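Side-chain contacts in capsid protein VP1 (Human polyomavirus 12, PDB 6Y5Z), which probably assembles as disulfide-linked pentamers into the T=7 icosahedral shell of the virus and takes part in attachment to the host cell: residues 50-55 and 164-169; 74-77 and 83-86; 110-113 and 117-120; 174-177 and 181-184. One frame throughout, in Å; residues are numbered along the deposited sequence.

Contact 1: 50-55 and 164-169; sequences TARETD and KIQCLD
R52 and Q166 reach for each other from opposite directions across 13.6 Å between their CA atoms, and only the ends of the two side chains touch. NH2 of R52 comes to 3.0 Å from OE1 of Q166, yet the N-H points poorly at the oxygen, so the pair is a close polar approach and not a hydrogen bond. OE1 lies at the edge of the guanidinium, near its plane, while the amide plane itself is turned 52° away from it. The shapes of the chains explain the meeting. Q166 sets CG beside its backbone N and then runs straight out, whereas R52 is extended at chi2 and bends at chi3 (106°), a bend that leaves the guanidinium edge, at NH2, facing OE1 of Q166.

Within the VP1 jelly roll this is a meeting of two long connections, the BC loop with 50-55 and the EF loop with 164-169, whose first residues end a 3-10 turn. Only 57 Å² is buried between them. The stronger polar partners lie outside: NH1 of R52 bonds T38 OG1 of the second subunit, NE2 of Q166 bonds the backbone O of Y40 of that subunit, and OE1 accepts the backbone N-H of H144. These bonds fix the rotation of the Q166 amide at both ends. The R52 side chain also packs on L145.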
ATOM      1  N   THR D  50       4.576 -22.021  29.708  1.00 18.69           N
ATOM      2  CA  THR D  50       4.796 -21.406  31.040  1.00 19.30           C
ATOM      3  C   THR D  50       6.281 -21.086  31.234  1.00 18.37           C
ATOM      4  O   THR D  50       6.610 -20.375  32.221  1.00 19.48           O
ATOM      5  CB  THR D  50       4.275 -22.319  32.162  1.00 21.50           C
ATOM      6  OG1 THR D  50       5.023 -23.530  32.095  1.00 24.11           O
ATOM      7  CG2 THR D  50       2.793 -22.584  32.047  1.00 24.98           C
ATOM      8  N   ALA D  51       7.146 -21.603  30.363  1.00 17.76           N
ATOM      9  CA  ALA D  51       8.605 -21.392  30.385  1.00 17.55           C
ATOM     10  C   ALA D  51       9.172 -21.791  29.030  1.00 17.81           C
ATOM     11  O   ALA D  51       8.517 -22.584  28.341  1.00 17.72           O
ATOM     12  CB  ALA D  51       9.213 -22.240  31.485  1.00 17.59           C
ATOM     13  N   ARG D  52      10.363 -21.313  28.674  1.00 18.72           N
ATOM     14  CA  ARG D  52      11.016 -21.717  27.404  1.00 20.68           C
ATOM     15  C   ARG D  52      11.305 -23.215  27.397  1.00 22.46           C
ATOM     16  O   ARG D  52      11.260 -23.819  26.325  1.00 23.07           O
ATOM     17  CB  ARG D  52      12.356 -21.008  27.198  1.00 23.62           C
ATOM     18  CG  ARG D  52      12.278 -19.721  26.412  1.00 24.20           C
ATOM     19  CD  ARG D  52      13.669 -19.198  26.127  1.00 21.02           C
ATOM     20  NE  ARG D  52      14.129 -19.359  24.757  1.00 19.40           N
ATOM     21  CZ  ARG D  52      15.403 -19.508  24.412  1.00 18.39           C
ATOM     22  NH1 ARG D  52      16.345 -19.560  25.337  1.00 17.87           N
ATOM     23  NH2 ARG D  52      15.753 -19.589  23.147  1.00 18.42           N
ATOM     24  N   GLU D  53      11.561 -23.798  28.576  1.00 24.52           N
ATOM     25  CA  GLU D  53      11.988 -25.214  28.714  1.00 25.49           C
ATOM     26  C   GLU D  53      10.787 -26.155  28.797  1.00 25.27           C
ATOM     27  O   GLU D  53      11.007 -27.361  28.817  1.00 25.42           O
ATOM     28  CB  GLU D  53      12.831 -25.380  29.981  1.00 26.64           C
ATOM     29  CG  GLU D  53      14.125 -24.610  29.946  1.00 29.93           C
ATOM     30  CD  GLU D  53      14.057 -23.107  30.183  1.00 32.44           C
ATOM     31  OE1 GLU D  53      13.023 -22.586  30.722  1.00 26.77           O
ATOM     32  OE2 GLU D  53      15.065 -22.445  29.823  1.00 37.43           O
ATOM     33  N   THR D  54       9.557 -25.643  28.905  1.00 23.34           N
ATOM     34  CA  THR D  54       8.333 -26.473  29.003  1.00 24.14           C
ATOM     35  C   THR D  54       7.426 -26.237  27.797  1.00 22.32           C
ATOM     36  O   THR D  54       6.224 -26.422  27.915  1.00 24.13           O
ATOM     37  CB  THR D  54       7.578 -26.189  30.304  1.00 24.94           C
ATOM     38  OG1 THR D  54       7.195 -24.812  30.308  1.00 25.95           O
ATOM     39  CG2 THR D  54       8.416 -26.510  31.521  1.00 27.27           C
ATOM     40  N   ASP D  55       7.994 -25.808  26.678  1.00 21.35           N
ATOM     41  CA  ASP D  55       7.212 -25.417  25.483  1.00 19.96           C
ATOM     42  C   ASP D  55       6.954 -26.694  24.679  1.00 19.39           C
ATOM     43  O   ASP D  55       7.890 -27.157  23.995  1.00 18.27           O
ATOM     44  CB  ASP D  55       7.975 -24.349  24.722  1.00 21.24           C
ATOM     45  CG  ASP D  55       7.224 -23.746  23.554  1.00 21.83           C
ATOM     46  OD1 ASP D  55       6.033 -24.045  23.379  1.00 20.88           O
ATOM     47  OD2 ASP D  55       7.871 -22.953  22.858  1.00 26.95           O
ATOM     48  N   LYS D 164      21.789 -22.667  16.854  1.00 16.15           N
ATOM     49  CA  LYS D 164      21.998 -22.323  15.423  1.00 16.73           C
ATOM     50  C   LYS D 164      20.663 -22.299  14.667  1.00 15.51           C
ATOM     51  O   LYS D 164      20.572 -21.554  13.673  1.00 15.44           O
ATOM     52  CB  LYS D 164      22.891 -23.342  14.704  1.00 20.06           C
ATOM     53  CG  LYS D 164      24.378 -23.260  15.000  1.00 24.23           C
ATOM     54  CD  LYS D 164      25.157 -24.317  14.243  1.00 26.83           C
ATOM     55  CE  LYS D 164      25.119 -25.679  14.917  1.00 31.38           C
ATOM     56  N   ILE D 165      19.694 -23.090  15.101  1.00 14.38           N
ATOM     57  CA  ILE D 165      18.398 -23.256  14.373  1.00 13.93           C
ATOM     58  C   ILE D 165      17.608 -21.936  14.462  1.00 13.99           C
ATOM     59  O   ILE D 165      16.610 -21.800  13.699  1.00 14.72           O
ATOM     60  CB  ILE D 165      17.603 -24.464  14.900  1.00 14.23           C
ATOM     61  CG1 ILE D 165      16.668 -25.049  13.832  1.00 15.72           C
ATOM     62  CG2 ILE D 165      16.858 -24.090  16.180  1.00 15.30           C
ATOM     63  CD1 ILE D 165      17.392 -25.636  12.631  1.00 15.50           C
ATOM     64  N   GLN D 166      17.957 -21.034  15.383  1.00 14.18           N
ATOM     65  CA  GLN D 166      17.267 -19.712  15.509  1.00 13.75           C
ATOM     66  C   GLN D 166      17.719 -18.784  14.394  1.00 14.97           C
ATOM     67  O   GLN D 166      17.051 -17.771  14.161  1.00 15.28           O
ATOM     68  CB  GLN D 166      17.480 -19.122  16.900  1.00 13.99           C
ATOM     69  CG  GLN D 166      16.693 -19.894  17.936  1.00 14.02           C
ATOM     70  CD  GLN D 166      16.947 -19.590  19.395  1.00 13.87           C
ATOM     71  OE1 GLN D 166      16.336 -20.227  20.262  1.00 15.61           O
ATOM     72  NE2 GLN D 166      17.852 -18.666  19.701  1.00 13.83           N
ATOM     73  N   CYS D 167      18.807 -19.129  13.721  1.00 13.80           N
ATOM     74  CA  CYS D 167      19.295 -18.427  12.514  1.00 14.01           C
ATOM     75  C   CYS D 167      19.327 -19.464  11.380  1.00 14.25           C
ATOM     76  O   CYS D 167      18.364 -20.257  11.303  1.00 15.42           O
ATOM     77  CB  CYS D 167      20.617 -17.733  12.816  1.00 14.51           C
ATOM     78  SG  CYS D 167      20.483 -16.464  14.113  1.00 16.28           S
ATOM     79  N   LEU D 168      20.350 -19.469  10.542  1.00 14.03           N
ATOM     80  CA  LEU D 168      20.429 -20.429   9.408  1.00 15.04           C
ATOM     81  C   LEU D 168      21.423 -21.537   9.755  1.00 14.66           C
ATOM     82  O   LEU D 168      22.643 -21.290   9.738  1.00 15.77           O
ATOM     83  CB  LEU D 168      20.836 -19.692   8.129  1.00 16.11           C
ATOM     84  CG  LEU D 168      20.427 -20.328   6.801  1.00 16.92           C
ATOM     85  CD1 LEU D 168      21.091 -21.676   6.574  1.00 17.37           C
ATOM     86  CD2 LEU D 168      18.932 -20.468   6.688  1.00 18.15           C
ATOM     87  N   ASP D 169      20.903 -22.728  10.018  1.00 14.05           N
ATOM     88  CA  ASP D 169      21.711 -23.963  10.163  1.00 15.48           C
ATOM     89  C   ASP D 169      21.588 -24.732   8.860  1.00 16.38           C
ATOM     90  O   ASP D 169      20.530 -25.300   8.577  1.00 14.88           O
ATOM     91  CB  ASP D 169      21.210 -24.800  11.331  1.00 16.48           C
ATOM     92  CG  ASP D 169      22.049 -26.053  11.550  1.00 17.65           C
ATOM     93  OD1 ASP D 169      22.807 -26.418  10.631  1.00 17.00           O
ATOM     94  OD2 ASP D 169      21.940 -26.611  12.653  1.00 20.33           O
TER

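Contact 2: 74-77 and 83-86; sequences LLNE and TLLM
L84 meets N76 first, its CB lying 3.5 Å from OD1 of N76 and its CD2 touching the amide and CB of the same asparagine. The two side chains cross obliquely, and CB and CD2 of the leucine pack against OD1 and CG of N76, beside the bond that OD1 receives from L85 N. The backbone of L84 is paired with V275 of strand 257-276.

L85 carries the polar part of the contact. Its backbone N donates to OD1 of N76 at 2.8 Å, nearly straight at 171° and directed at a lone pair in the carbonyl plane. Its backbone O then receives ND2 of N76 at 2.7 Å, with the oxygen tilted 16° from the amide plane. One side-chain amide thus grips both polar atoms of one residue, which fixes its rotation and tells its oxygen from its nitrogen. CG of N76 is anti to its carbonyl carbon (chi1 -60°), an orientation that carries the amide across to the strand. Beside it, CD1 of L75 packs 4.1 Å from CB of L85.

At M86 that same methyl reaches the backbone, CD1 of L75 lying 3.6 Å from C of M86, while the methionine side chain leaves the contact and packs on I7 and V275. The backbone of M86 pairs with R273.

Residues 83-86, at the start of strand 83-96, therefore pair with strand 257-276 through L84 and M86, and L85 turns its amide and carbonyl to the CD loop, where the asparagine imitates a neighbouring strand at this end of the jelly-roll D strand.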
ATOM      1  N   LEU D  74       1.287 -40.186 -18.987  1.00 19.95           N
ATOM      2  CA  LEU D  74       2.592 -40.836 -19.240  1.00 23.01           C
ATOM      3  C   LEU D  74       3.128 -40.361 -20.595  1.00 20.99           C
ATOM      4  O   LEU D  74       2.322 -40.274 -21.553  1.00 21.70           O
ATOM      5  CB  LEU D  74       2.361 -42.351 -19.195  1.00 26.41           C
ATOM      6  CG  LEU D  74       3.535 -43.241 -19.593  1.00 31.77           C
ATOM      7  CD1 LEU D  74       4.714 -43.093 -18.637  1.00 33.79           C
ATOM      8  CD2 LEU D  74       3.070 -44.693 -19.645  1.00 34.40           C
ATOM      9  N   LEU D  75       4.416 -40.037 -20.676  1.00 20.21           N
ATOM     10  CA  LEU D  75       5.010 -39.474 -21.914  1.00 22.05           C
ATOM     11  C   LEU D  75       6.011 -40.420 -22.582  1.00 23.65           C
ATOM     12  O   LEU D  75       6.088 -40.363 -23.826  1.00 27.57           O
ATOM     13  CB  LEU D  75       5.696 -38.148 -21.575  1.00 23.34           C
ATOM     14  CG  LEU D  75       4.744 -37.011 -21.227  1.00 22.59           C
ATOM     15  CD1 LEU D  75       5.526 -35.772 -20.822  1.00 22.97           C
ATOM     16  CD2 LEU D  75       3.800 -36.702 -22.380  1.00 22.58           C
ATOM     17  N   ASN D  76       6.791 -41.187 -21.822  1.00 21.30           N
ATOM     18  CA  ASN D  76       8.019 -41.853 -22.346  1.00 21.96           C
ATOM     19  C   ASN D  76       7.938 -43.371 -22.170  1.00 23.46           C
ATOM     20  O   ASN D  76       8.646 -43.905 -21.288  1.00 29.26           O
ATOM     21  CB  ASN D  76       9.301 -41.382 -21.677  1.00 20.95           C
ATOM     22  CG  ASN D  76       9.513 -39.889 -21.863  1.00 22.36           C
ATOM     23  OD1 ASN D  76       9.531 -39.387 -22.989  1.00 22.66           O
ATOM     24  ND2 ASN D  76       9.628 -39.172 -20.761  1.00 20.17           N
ATOM     25  N   GLU D  77       7.275 -44.044 -23.095  1.00 20.44           N
ATOM     26  CA  GLU D  77       7.195 -45.528 -23.077  1.00 21.17           C
ATOM     27  C   GLU D  77       8.467 -46.136 -23.680  1.00 20.14           C
ATOM     28  O   GLU D  77       8.771 -47.273 -23.292  1.00 18.93           O
ATOM     29  CB  GLU D  77       5.957 -46.012 -23.818  1.00 22.70           C
ATOM     30  CG  GLU D  77       4.656 -45.666 -23.125  1.00 24.67           C
ATOM     31  CD  GLU D  77       3.470 -45.843 -24.056  1.00 27.06           C
ATOM     32  OE1 GLU D  77       2.655 -46.741 -23.801  1.00 32.97           O
ATOM     33  OE2 GLU D  77       3.385 -45.089 -25.051  1.00 33.26           O
ATOM     34  N   THR D  83      16.116 -38.510 -27.267  1.00 24.21           N
ATOM     35  CA  THR D  83      15.381 -37.387 -26.623  1.00 24.47           C
ATOM     36  C   THR D  83      14.108 -37.938 -26.009  1.00 22.90           C
ATOM     37  O   THR D  83      13.511 -38.834 -26.607  1.00 25.33           O
ATOM     38  CB  THR D  83      15.047 -36.250 -27.591  1.00 26.84           C
ATOM     39  OG1 THR D  83      13.898 -36.620 -28.343  1.00 30.16           O
ATOM     40  CG2 THR D  83      16.184 -35.910 -28.519  1.00 27.32           C
ATOM     41  N   LEU D  84      13.744 -37.419 -24.841  1.00 19.78           N
ATOM     42  CA  LEU D  84      12.524 -37.794 -24.105  1.00 19.84           C
ATOM     43  C   LEU D  84      11.674 -36.549 -23.921  1.00 19.19           C
ATOM     44  O   LEU D  84      12.137 -35.456 -24.281  1.00 20.99           O
ATOM     45  CB  LEU D  84      12.919 -38.402 -22.761  1.00 21.62           C
ATOM     46  CG  LEU D  84      13.651 -39.739 -22.872  1.00 25.51           C
ATOM     47  CD1 LEU D  84      14.021 -40.248 -21.494  1.00 27.68           C
ATOM     48  CD2 LEU D  84      12.804 -40.758 -23.617  1.00 27.35           C
ATOM     49  N   LEU D  85      10.472 -36.738 -23.409  1.00 17.75           N
ATOM     50  CA  LEU D  85       9.537 -35.625 -23.181  1.00 16.47           C
ATOM     51  C   LEU D  85       9.293 -35.485 -21.690  1.00 17.09           C
ATOM     52  O   LEU D  85       9.237 -36.492 -20.971  1.00 17.06           O
ATOM     53  CB  LEU D  85       8.228 -35.887 -23.910  1.00 18.22           C
ATOM     54  CG  LEU D  85       8.290 -35.926 -25.427  1.00 19.70           C
ATOM     55  CD1 LEU D  85       6.893 -36.189 -25.975  1.00 22.03           C
ATOM     56  CD2 LEU D  85       8.829 -34.625 -26.000  1.00 21.00           C
ATOM     57  N   MET D  86       9.141 -34.246 -21.245  1.00 16.46           N
ATOM     58  CA  MET D  86       8.680 -33.940 -19.871  1.00 15.22           C
ATOM     59  C   MET D  86       7.560 -32.913 -19.946  1.00 15.25           C
ATOM     60  O   MET D  86       7.626 -32.017 -20.814  1.00 16.23           O
ATOM     61  CB  MET D  86       9.825 -33.384 -19.024  1.00 16.07           C
ATOM     62  CG  MET D  86      10.987 -34.365 -18.862  1.00 16.25           C
ATOM     63  SD  MET D  86      12.289 -33.754 -17.779  1.00 19.42           S
ATOM     64  CE  MET D  86      11.496 -34.024 -16.192  1.00 19.67           C
TER

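Contact 3: 110-113 and 117-120; sequences TRTD and GHPV
H118 folds its imidazole back over T110 and R111 where the long DE loop of the VP1 jelly roll doubles on itself, and the contact is closely packed at T110 and more open to solvent at T112. On the packed side, H118 N donates to T110 O at 2.8 Å, and the donor lies nearly on the line of the carbonyl. The same oxygen is approached by CA of G117 at 3.3 Å, a C-H...O contact with 141° at the hydrogen. Beside them, CG2 of T110 makes a CH-pi contact, 3.9 Å from the centroid of the H118 ring, 27° off its normal and displaced toward the rim at ND1. The threonine sends this methyl, and not OG1, to the ring because CG2 is anti to the backbone N. R111 N lies over the same face, farther off, while the arginine side chain turns away to bond G115 O through NE. One water lies by this end too, bridging T110 N and H118 O, so the contrast is one of packing.

L207 of the third subunit packs on H118 and V48 of that subunit on R111, so the loop also belongs to a subunit interface.

The far end of the ring is less closely packed, though it keeps a short bond. T112, an exposed residue, crosses the imidazole at about a right angle and brings OG1 to within 2.8 Å of NE2 of H118 in a hydrogen bond at the ring edge. A second water accepts the N-H of T112 at 2.9 Å and, lying in the ring plane at its edge, makes a weak contact with NE2 of H118 at 3.2 Å.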
ATOM      1  N   THR D 110     -16.702 -13.412  20.160  1.00 17.10           N
ATOM      2  CA  THR D 110     -16.487 -12.253  21.056  1.00 19.14           C
ATOM      3  C   THR D 110     -17.329 -11.092  20.531  1.00 17.76           C
ATOM      4  O   THR D 110     -17.400 -10.915  19.312  1.00 16.76           O
ATOM      5  CB  THR D 110     -15.015 -11.801  21.053  1.00 21.74           C
ATOM      6  OG1 THR D 110     -14.237 -12.898  21.518  1.00 29.68           O
ATOM      7  CG2 THR D 110     -14.756 -10.598  21.931  1.00 25.98           C
ATOM      8  N   ARG D 111     -17.821 -10.249  21.421  1.00 18.24           N
ATOM      9  CA  ARG D 111     -18.635  -9.094  21.032  1.00 20.27           C
ATOM     10  C   ARG D 111     -18.345  -7.925  21.976  1.00 20.00           C
ATOM     11  O   ARG D 111     -18.059  -8.177  23.156  1.00 22.02           O
ATOM     12  CB  ARG D 111     -20.037  -9.691  21.078  1.00 23.08           C
ATOM     13  CG  ARG D 111     -21.134  -8.717  20.758  1.00 24.08           C
ATOM     14  CD  ARG D 111     -22.425  -9.425  21.096  1.00 21.71           C
ATOM     15  NE  ARG D 111     -23.360  -8.766  20.250  1.00 20.44           N
ATOM     16  CZ  ARG D 111     -24.654  -8.988  20.222  1.00 20.44           C
ATOM     17  NH1 ARG D 111     -25.193  -9.889  21.034  1.00 19.13           N
ATOM     18  NH2 ARG D 111     -25.396  -8.321  19.368  1.00 19.88           N
ATOM     19  N   THR D 112     -18.354  -6.692  21.465  1.00 18.83           N
ATOM     20  CA  THR D 112     -18.293  -5.461  22.285  1.00 18.16           C
ATOM     21  C   THR D 112     -19.714  -4.913  22.450  1.00 19.64           C
ATOM     22  O   THR D 112     -20.299  -4.482  21.451  1.00 18.71           O
ATOM     23  CB  THR D 112     -17.374  -4.422  21.642  1.00 19.47           C
ATOM     24  OG1 THR D 112     -16.118  -5.053  21.363  1.00 20.52           O
ATOM     25  CG2 THR D 112     -17.206  -3.228  22.554  1.00 20.41           C
ATOM     26  N   ASP D 113     -20.253  -4.891  23.670  1.00 19.28           N
ATOM     27  CA  ASP D 113     -21.637  -4.403  23.887  1.00 20.34           C
ATOM     28  C   ASP D 113     -22.568  -5.231  22.975  1.00 18.56           C
ATOM     29  O   ASP D 113     -22.451  -6.477  23.001  1.00 18.42           O
ATOM     30  CB  ASP D 113     -21.705  -2.883  23.665  1.00 22.48           C
ATOM     31  CG  ASP D 113     -20.652  -2.082  24.430  1.00 27.39           C
ATOM     32  OD1 ASP D 113     -20.509  -2.360  25.628  1.00 28.99           O
ATOM     33  OD2 ASP D 113     -19.983  -1.187  23.817  1.00 29.85           O
ATOM     34  N   GLY D 117     -20.061  -9.819  15.990  1.00 13.05           N
ATOM     35  CA  GLY D 117     -19.005 -10.760  16.386  1.00 13.37           C
ATOM     36  C   GLY D 117     -17.651 -10.313  15.878  1.00 14.75           C
ATOM     37  O   GLY D 117     -17.562  -9.905  14.709  1.00 14.75           O
ATOM     38  N   HIS D 118     -16.612 -10.403  16.697  1.00 14.68           N
ATOM     39  CA  HIS D 118     -15.261  -9.959  16.272  1.00 14.66           C
ATOM     40  C   HIS D 118     -14.736 -10.941  15.246  1.00 15.28           C
ATOM     41  O   HIS D 118     -14.528 -12.108  15.532  1.00 15.22           O
ATOM     42  CB  HIS D 118     -14.317  -9.821  17.460  1.00 15.18           C
ATOM     43  CG  HIS D 118     -14.715  -8.756  18.397  1.00 15.78           C
ATOM     44  ND1 HIS D 118     -13.863  -8.328  19.398  1.00 18.34           N
ATOM     45  CD2 HIS D 118     -15.805  -7.964  18.458  1.00 16.83           C
ATOM     46  CE1 HIS D 118     -14.446  -7.338  20.057  1.00 18.84           C
ATOM     47  NE2 HIS D 118     -15.630  -7.104  19.511  1.00 17.80           N
ATOM     48  N   PRO D 119     -14.474 -10.515  14.001  1.00 14.10           N
ATOM     49  CA  PRO D 119     -14.043 -11.457  12.980  1.00 13.63           C
ATOM     50  C   PRO D 119     -12.564 -11.823  13.104  1.00 13.06           C
ATOM     51  O   PRO D 119     -11.818 -11.248  13.892  1.00 12.96           O
ATOM     52  CB  PRO D 119     -14.353 -10.702  11.689  1.00 13.97           C
ATOM     53  CG  PRO D 119     -14.113  -9.261  12.075  1.00 15.30           C
ATOM     54  CD  PRO D 119     -14.631  -9.142  13.490  1.00 15.00           C
ATOM     55  N   VAL D 120     -12.165 -12.769  12.255  1.00 11.97           N
ATOM     56  CA  VAL D 120     -10.788 -13.304  12.222  1.00 12.53           C
ATOM     57  C   VAL D 120      -9.801 -12.174  11.957  1.00 12.65           C
ATOM     58  O   VAL D 120      -9.933 -11.456  10.937  1.00 14.22           O
ATOM     59  CB  VAL D 120     -10.649 -14.419  11.183  1.00 13.40           C
ATOM     60  CG1 VAL D 120      -9.196 -14.787  10.970  1.00 13.69           C
ATOM     61  CG2 VAL D 120     -11.449 -15.651  11.607  1.00 13.31           C
TER
HETATM   62  O   HOH W   1     -14.600 -13.171  18.130  1.00 24.44           O
HETATM   63  O   HOH W   2     -18.482  -5.985  18.668  1.00 16.37           O

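Contact 4: 174-177 and 181-184; sequences AKLD and KYPI
Y182 sends its hydroxyl to D177, donating to OD1 at 2.6 Å. The oxygen is met from above, 45° out of the carboxylate plane, and the carboxylate stands 70° to the ring. D177 reaches it with CG held between its backbone N and carbonyl carbon (chi1 63°), the crowded position. Water 3 gives a second bond, donating to OH of Y182 at 2.8 Å, and itself accepts the backbone N-H of K175. The carbonyl O of K175 lies 2.9 Å from OH of Y182, obliquely to the ring. The hydroxyl thus has two hydrogen bonds, to D177 OD1 and from the water, with K175 O close by.

Apolar contacts hold the rest of the ring. CD1 of L176 lies 3.7 Å from CD1 of Y182, the two side chains running past each other in opposite directions, and CA of L176 sits over a ring face. At the edge, CB of A174 touches CE2 of Y182 at 4.2 Å.

The chain connecting them belongs to the EF loop of the jelly roll, where strand 173-175 is an outer member of a small three-stranded antiparallel sheet. The strand leads into an inverse gamma turn centred on L176, and D177, the acceptor of the hydroxyl proton, follows directly.

Further out, A174 pairs with L137 and L176 with L135, backbone bonds that join 174-176 to 135-137. The tyrosine ring meets W187 with planes about 55° apart and also packs on L137, and its backbone bonds Y65. Two residues on, I184 O accepts ND2 of N100 of the second subunit.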
ATOM      1  N   ALA D 174      15.159 -30.466   4.338  1.00 15.08           N
ATOM      2  CA  ALA D 174      14.133 -31.502   4.144  1.00 15.19           C
ATOM      3  C   ALA D 174      13.344 -31.209   2.867  1.00 16.02           C
ATOM      4  O   ALA D 174      13.571 -30.176   2.221  1.00 14.81           O
ATOM      5  CB  ALA D 174      13.234 -31.592   5.348  1.00 14.98           C
ATOM      6  N   LYS D 175      12.535 -32.167   2.455  1.00 17.23           N
ATOM      7  CA  LYS D 175      11.604 -32.027   1.313  1.00 17.60           C
ATOM      8  C   LYS D 175      10.171 -32.097   1.816  1.00 17.42           C
ATOM      9  O   LYS D 175       9.886 -32.904   2.705  1.00 18.42           O
ATOM     10  CB  LYS D 175      11.910 -33.121   0.292  1.00 19.03           C
ATOM     11  CG  LYS D 175      13.271 -32.952  -0.367  1.00 22.24           C
ATOM     12  CD  LYS D 175      13.706 -34.067  -1.266  1.00 24.38           C
ATOM     13  CE  LYS D 175      15.118 -33.819  -1.750  1.00 26.49           C
ATOM     14  NZ  LYS D 175      15.420 -34.544  -3.005  1.00 29.96           N
ATOM     15  N   LEU D 176       9.279 -31.277   1.248  1.00 16.42           N
ATOM     16  CA  LEU D 176       7.862 -31.268   1.648  1.00 15.43           C
ATOM     17  C   LEU D 176       7.183 -32.467   0.980  1.00 17.15           C
ATOM     18  O   LEU D 176       6.684 -32.324  -0.147  1.00 17.41           O
ATOM     19  CB  LEU D 176       7.224 -29.934   1.264  1.00 15.74           C
ATOM     20  CG  LEU D 176       5.741 -29.799   1.608  1.00 15.87           C
ATOM     21  CD1 LEU D 176       5.458 -30.188   3.055  1.00 16.03           C
ATOM     22  CD2 LEU D 176       5.254 -28.383   1.323  1.00 16.47           C
ATOM     23  N   ASP D 177       7.177 -33.605   1.679  1.00 17.76           N
ATOM     24  CA  ASP D 177       6.751 -34.898   1.086  1.00 19.70           C
ATOM     25  C   ASP D 177       5.562 -35.489   1.843  1.00 19.30           C
ATOM     26  O   ASP D 177       5.165 -36.612   1.514  1.00 20.70           O
ATOM     27  CB  ASP D 177       7.943 -35.847   1.008  1.00 22.24           C
ATOM     28  CG  ASP D 177       8.541 -36.228   2.345  1.00 23.94           C
ATOM     29  OD1 ASP D 177       7.988 -35.824   3.405  1.00 22.07           O
ATOM     30  OD2 ASP D 177       9.593 -36.895   2.324  1.00 29.73           O
ATOM     31  N   LYS D 181       2.007 -32.386   7.971  1.00 16.32           N
ATOM     32  CA  LYS D 181       2.987 -32.945   8.934  1.00 17.23           C
ATOM     33  C   LYS D 181       4.195 -32.031   9.144  1.00 16.98           C
ATOM     34  O   LYS D 181       4.937 -32.273  10.114  1.00 16.22           O
ATOM     35  CB  LYS D 181       3.467 -34.320   8.460  1.00 19.79           C
ATOM     36  CG  LYS D 181       2.357 -35.339   8.266  1.00 22.06           C
ATOM     37  CD  LYS D 181       1.616 -35.710   9.529  1.00 23.99           C
ATOM     38  CE  LYS D 181       0.632 -36.852   9.341  1.00 28.47           C
ATOM     39  N   TYR D 182       4.445 -31.066   8.246  1.00 15.04           N
ATOM     40  CA  TYR D 182       5.603 -30.144   8.341  1.00 15.34           C
ATOM     41  C   TYR D 182       5.087 -28.810   8.862  1.00 15.29           C
ATOM     42  O   TYR D 182       4.372 -28.102   8.124  1.00 15.23           O
ATOM     43  CB  TYR D 182       6.249 -29.964   6.967  1.00 15.60           C
ATOM     44  CG  TYR D 182       7.046 -31.141   6.469  1.00 14.66           C
ATOM     45  CD1 TYR D 182       6.429 -32.277   5.974  1.00 16.07           C
ATOM     46  CD2 TYR D 182       8.430 -31.108   6.476  1.00 15.83           C
ATOM     47  CE1 TYR D 182       7.163 -33.363   5.519  1.00 15.67           C
ATOM     48  CE2 TYR D 182       9.179 -32.183   6.016  1.00 15.87           C
ATOM     49  CZ  TYR D 182       8.546 -33.314   5.545  1.00 16.65           C
ATOM     50  OH  TYR D 182       9.315 -34.379   5.146  1.00 17.45           O
ATOM     51  N   PRO D 183       5.324 -28.453  10.142  1.00 14.39           N
ATOM     52  CA  PRO D 183       4.750 -27.217  10.674  1.00 15.23           C
ATOM     53  C   PRO D 183       5.342 -25.987   9.983  1.00 14.74           C
ATOM     54  O   PRO D 183       6.526 -25.939   9.707  1.00 15.20           O
ATOM     55  CB  PRO D 183       5.128 -27.155  12.158  1.00 15.41           C
ATOM     56  CG  PRO D 183       5.786 -28.488  12.461  1.00 17.18           C
ATOM     57  CD  PRO D 183       6.128 -29.162  11.148  1.00 15.91           C
ATOM     58  N   ILE D 184       4.519 -24.981   9.703  1.00 14.78           N
ATOM     59  CA  ILE D 184       5.107 -23.778   9.042  1.00 14.97           C
ATOM     60  C   ILE D 184       6.105 -23.110  10.006  1.00 13.42           C
ATOM     61  O   ILE D 184       7.074 -22.496   9.539  1.00 13.55           O
ATOM     62  CB  ILE D 184       4.039 -22.805   8.506  1.00 16.32           C
ATOM     63  CG1 ILE D 184       3.292 -22.097   9.622  1.00 17.60           C
ATOM     64  CG2 ILE D 184       3.085 -23.484   7.527  1.00 16.36           C
ATOM     65  CD1 ILE D 184       2.480 -20.919   9.115  1.00 17.75           C
TER
HETATM   66  O   HOH W   3      11.919 -34.601   4.183  1.00 22.36           O

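From the N terminus, residues 50-55 of contact 1 come first, in the BC loop, and their partner 164-169 follows 109 residues later in the EF loop. Contacts 2 and 3 both fall within that span, in series: contact 2 closes the short CD turn, which carries C81, the cysteine of an interchain disulfide, and contact 3 closes a turn in the DE loop. Contact 4 opens after contact 1 has closed and joins the two sides of a turn further along the EF loop. None cross. Contacts 2 and 3 lie on opposite sides of the chain's centre, about 56 Å between centres; contacts 1 and 4 are about 18 Å apart between centres.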